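Local coordinates for putative peptidyl-arginine deiminase family protein (Campylobacter jejuni subsp. jejuni serotype O:2, PDB 6B10) that probably hydrolyses agmatine to N-carbamoylputrescine, acting as an agmatine deiminase in polyamine biosynthesis, at residues 17-29 with 55-67. Residues are numbered along the deposited sequence; the frame is centred on the assembly and turned at random. Where two conformers were deposited one is given.
Sequences SEQEYLMLSLPHE and QKVLLIAPKQSDF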
# COMPACT_ATOMS: atom_id res chain seq x y z
N SER A 17 -12.68 1.11 2.20
CA SER A 17 -13.62 0.47 3.13
C SER A 17 -13.17 0.73 4.57
O SER A 17 -11.98 0.97 4.83
CB SER A 17 -13.71 -1.03 2.90
OG SER A 17 -14.17 -1.31 1.60
N GLU A 18 -14.13 0.68 5.49
CA GLU A 18 -13.90 1.03 6.89
C GLU A 18 -12.86 0.10 7.51
O GLU A 18 -12.85 -1.10 7.26
CB GLU A 18 -15.21 0.98 7.68
CG GLU A 18 -15.11 1.61 9.07
CD GLU A 18 -16.46 1.78 9.75
OE1 GLU A 18 -17.40 1.02 9.44
OE2 GLU A 18 -16.59 2.69 10.60
N GLN A 19 -12.00 0.68 8.34
CA GLN A 19 -10.87 -0.03 8.91
C GLN A 19 -10.86 0.03 10.43
O GLN A 19 -11.48 0.91 11.04
CB GLN A 19 -9.56 0.57 8.38
CG GLN A 19 -9.37 0.45 6.87
CD GLN A 19 -8.27 1.36 6.36
OE1 GLN A 19 -7.22 1.50 6.99
NE2 GLN A 19 -8.50 2.00 5.21
N GLU A 20 -10.15 -0.93 11.03
CA GLU A 20 -9.97 -0.98 12.48
C GLU A 20 -8.58 -0.45 12.84
O GLU A 20 -8.43 0.33 13.77
CB GLU A 20 -10.16 -2.41 12.99
CG GLU A 20 -10.36 -2.52 14.50
CD GLU A 20 -11.73 -2.06 14.95
OE1 GLU A 20 -12.73 -2.63 14.48
OE2 GLU A 20 -11.80 -1.14 15.78
N TYR A 21 -7.56 -0.87 12.08
CA TYR A 21 -6.18 -0.43 12.32
C TYR A 21 -5.46 -0.05 11.04
O TYR A 21 -5.71 -0.62 9.98
CB TYR A 21 -5.37 -1.57 12.94
CG TYR A 21 -5.68 -1.91 14.38
CD1 TYR A 21 -5.10 -1.21 15.43
CD2 TYR A 21 -6.52 -2.98 14.69
CE1 TYR A 21 -5.36 -1.54 16.74
CE2 TYR A 21 -6.80 -3.31 16.01
CZ TYR A 21 -6.21 -2.60 17.03
OH TYR A 21 -6.48 -2.93 18.34
N LEU A 22 -4.53 0.90 11.16
CA LEU A 22 -3.40 0.98 10.25
C LEU A 22 -2.18 0.44 11.00
O LEU A 22 -1.89 0.83 12.14
CB LEU A 22 -3.13 2.41 9.77
CG LEU A 22 -2.20 2.53 8.55
CD1 LEU A 22 -2.87 2.01 7.29
CD2 LEU A 22 -1.73 3.95 8.33
N MET A 23 -1.47 -0.47 10.36
CA MET A 23 -0.37 -1.16 11.00
C MET A 23 0.95 -0.77 10.35
O MET A 23 1.06 -0.70 9.13
CB MET A 23 -0.59 -2.66 10.89
CG MET A 23 -1.95 -3.09 11.43
SD MET A 23 -2.20 -4.87 11.41
CE MET A 23 -1.99 -5.24 9.67
N LEU A 24 1.95 -0.50 11.19
CA LEU A 24 3.28 -0.12 10.73
C LEU A 24 4.36 -0.86 11.52
O LEU A 24 4.17 -1.24 12.68
CB LEU A 24 3.49 1.39 10.89
CG LEU A 24 2.42 2.30 10.26
CD1 LEU A 24 1.39 2.73 11.29
CD2 LEU A 24 3.05 3.54 9.62
N SER A 25 5.51 -1.05 10.88
CA SER A 25 6.67 -1.64 11.52
C SER A 25 7.74 -0.56 11.69
O SER A 25 8.36 -0.13 10.72
CB SER A 25 7.21 -2.79 10.68
OG SER A 25 8.37 -3.35 11.27
N LEU A 26 7.95 -0.12 12.93
CA LEU A 26 8.89 0.96 13.22
C LEU A 26 10.32 0.69 12.74
O LEU A 26 10.79 -0.45 12.79
CB LEU A 26 8.92 1.26 14.72
CG LEU A 26 7.67 1.90 15.32
CD1 LEU A 26 7.85 2.07 16.82
CD2 LEU A 26 7.36 3.25 14.68
N PRO A 27 11.00 1.74 12.25
CA PRO A 27 12.44 1.63 12.03
C PRO A 27 13.16 1.63 13.37
O PRO A 27 12.75 2.34 14.28
CB PRO A 27 12.79 2.90 11.24
CG PRO A 27 11.49 3.46 10.77
CD PRO A 27 10.48 3.03 11.79
N HIS A 28 14.20 0.81 13.48
CA HIS A 28 15.01 0.77 14.70
C HIS A 28 16.49 0.74 14.36
O HIS A 28 16.87 0.45 13.22
CB HIS A 28 14.63 -0.44 15.57
CG HIS A 28 14.52 -1.73 14.82
ND1 HIS A 28 15.61 -2.37 14.26
CD2 HIS A 28 13.45 -2.52 14.55
CE1 HIS A 28 15.21 -3.49 13.67
NE2 HIS A 28 13.90 -3.60 13.83
N GLU A 29 17.32 1.04 15.36
CA GLU A 29 18.77 1.05 15.21
C GLU A 29 19.31 -0.37 15.07
O GLU A 29 19.94 -0.89 15.98
CB GLU A 29 19.43 1.75 16.40
N GLN A 55 -8.27 6.99 12.92
CA GLN A 55 -8.49 5.60 13.31
C GLN A 55 -7.33 5.09 14.14
O GLN A 55 -6.27 5.73 14.21
CB GLN A 55 -8.69 4.71 12.07
CG GLN A 55 -7.44 4.48 11.23
CD GLN A 55 -7.71 3.72 9.94
OE1 GLN A 55 -8.69 3.98 9.24
NE2 GLN A 55 -6.83 2.79 9.61
N LYS A 56 -7.51 3.94 14.77
CA LYS A 56 -6.45 3.37 15.59
C LYS A 56 -5.24 3.03 14.74
O LYS A 56 -5.35 2.71 13.56
CB LYS A 56 -6.92 2.12 16.33
CG LYS A 56 -7.90 2.40 17.44
CD LYS A 56 -8.35 1.11 18.10
CE LYS A 56 -9.42 0.40 17.28
NZ LYS A 56 -9.63 -0.98 17.79
N VAL A 57 -4.07 3.11 15.37
CA VAL A 57 -2.82 2.77 14.75
C VAL A 57 -2.14 1.71 15.62
O VAL A 57 -2.14 1.83 16.85
CB VAL A 57 -1.90 4.01 14.65
CG1 VAL A 57 -0.52 3.64 14.11
CG2 VAL A 57 -2.55 5.08 13.78
N LEU A 58 -1.57 0.70 14.98
CA LEU A 58 -0.79 -0.33 15.66
C LEU A 58 0.65 -0.26 15.19
O LEU A 58 0.92 -0.37 13.99
CB LEU A 58 -1.36 -1.72 15.38
CG LEU A 58 -0.63 -2.90 16.03
CD1 LEU A 58 -0.61 -2.76 17.55
CD2 LEU A 58 -1.27 -4.22 15.64
N LEU A 59 1.58 -0.08 16.12
CA LEU A 59 3.00 -0.02 15.81
C LEU A 59 3.71 -1.27 16.30
O LEU A 59 3.58 -1.65 17.46
CB LEU A 59 3.63 1.20 16.48
CG LEU A 59 3.02 2.57 16.16
CD1 LEU A 59 3.68 3.64 17.02
CD2 LEU A 59 3.14 2.90 14.69
N ILE A 60 4.46 -1.91 15.40
CA ILE A 60 5.16 -3.15 15.68
C ILE A 60 6.65 -2.86 15.77
O ILE A 60 7.21 -2.24 14.87
CB ILE A 60 4.91 -4.18 14.55
CG1 ILE A 60 3.41 -4.41 14.36
CG2 ILE A 60 5.61 -5.50 14.85
CD1 ILE A 60 3.04 -5.12 13.07
N ALA A 61 7.29 -3.30 16.85
CA ALA A 61 8.73 -3.09 17.06
C ALA A 61 9.31 -4.08 18.08
O ALA A 61 8.57 -4.58 18.94
CB ALA A 61 8.99 -1.67 17.51
N PRO A 62 10.62 -4.37 17.99
CA PRO A 62 11.26 -5.34 18.89
C PRO A 62 11.28 -4.97 20.37
O PRO A 62 11.13 -5.84 21.22
CB PRO A 62 12.70 -5.42 18.36
CG PRO A 62 12.65 -4.89 16.98
CD PRO A 62 11.56 -3.86 16.97
N LYS A 63 11.46 -3.68 20.68
CA LYS A 63 11.65 -3.24 22.06
C LYS A 63 10.62 -2.21 22.51
O LYS A 63 10.09 -1.45 21.70
CB LYS A 63 13.05 -2.64 22.21
CG LYS A 63 14.16 -3.64 21.94
CD LYS A 63 15.53 -3.07 22.26
CE LYS A 63 16.48 -4.18 22.67
NZ LYS A 63 17.89 -3.71 22.71
N GLN A 64 10.37 -2.19 23.81
CA GLN A 64 9.47 -1.23 24.43
C GLN A 64 10.00 0.20 24.27
O GLN A 64 9.22 1.15 24.15
CB GLN A 64 9.28 -1.56 25.91
CG GLN A 64 8.30 -0.67 26.66
CD GLN A 64 6.86 -0.83 26.21
OE1 GLN A 64 6.49 -1.85 25.62
NE2 GLN A 64 6.03 0.17 26.49
N SER A 65 11.32 0.34 24.28
CA SER A 65 11.97 1.65 24.10
C SER A 65 11.68 2.26 22.73
O SER A 65 11.62 3.49 22.59
CB SER A 65 13.48 1.54 24.32
OG SER A 65 14.03 0.49 23.54
N ASP A 66 11.49 1.41 21.72
CA ASP A 66 11.06 1.88 20.39
C ASP A 66 9.72 2.59 20.47
O ASP A 66 9.53 3.63 19.84
CB ASP A 66 10.96 0.71 19.40
CG ASP A 66 12.27 -0.03 19.22
OD1 ASP A 66 13.33 0.62 19.14
OD2 ASP A 66 12.24 -1.27 19.15
N PHE A 67 8.79 2.05 21.25
CA PHE A 67 7.45 2.64 21.41
C PHE A 67 7.47 3.95 22.19
O PHE A 67 6.57 4.77 22.04
CB PHE A 67 6.49 1.69 22.12
CG PHE A 67 6.38 0.34 21.47
CD1 PHE A 67 6.18 0.22 20.10
CD2 PHE A 67 6.45 -0.82 22.23
CE1 PHE A 67 6.06 -1.02 19.50
CE2 PHE A 67 6.34 -2.07 21.64
CZ PHE A 67 6.15 -2.17 20.28
O HOH W 1 -10.00 2.58 14.90
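Leu22 and Leu24 stand beside Val57 and Leu59 on neighbouring parallel strands, 21-25 and 56-61, of a beta-alpha-beta unit whose crossover is helix 37-52, consistent with the alpha/beta-propeller (pentein) fold of this family. Their axes approach to 4.6 Å at 21°, and the backbone hydrogen bonds alternate as parallel pairing requires: Leu22 N to Lys56 O, Leu58 N to Leu22 O, Leu24 N to Leu58 O, Ile60 N to Leu24 O, and Leu26 N to Ile60 O. CA-H...O contacts, such as Val57 CA to Leu22 O, fill the intervals. Strands 76-80 and 326-329 flank the pair, making both strands internal to a mixed sheet.

Apolar packing covers the sheet face of Leu22, Leu24, Val57 and Leu59. Leu24 CD1 lies 3.5 Å from Val57 CG1 and also touches Leu59 CD2, while helix 37-52 places Phe47 against Leu24 and Val51 against Val57. Just past the strand, Leu26 continues this packing through CD2 on Leu59 CD2, and its CD1 reaches Ala61 CB and the Phe67 ring. On the other face, Tyr21 CD1 rests 3.8 Å from Leu58 CB, and helix 120-133 packs over both residues.

Polar contacts gather near Gln19, Glu20 and Gln55. Lys56, bent at its third torsion (chi3 -79°), brings NZ 4.4 Å from the Tyr21 ring centroid in an off-centre cation-pi contact; its 3.0 Å salt bridge from NZ to Glu20 OE2 is less certain, being made in one of two modelled Glu20 conformers. A water bridges Glu20 O and Lys56 N, and Tyr21 OH hydrogen-bonds Glu77. The two glutamine amides stand nearly perpendicular: Gln55 NE2 donates almost straight (171°) to Gln19 OE1, 2.9 Å away, from above that carbonyl's plane. Gln19 OE1 also hydrogen-bonds Asn327, and Gln55 OE1 accepts from Asn277 N.

Beyond the strands, His28 NE2 is hydrogen-bonded to Thr83 O while His28 CD2 meets Pro62 CD at 3.4 Å.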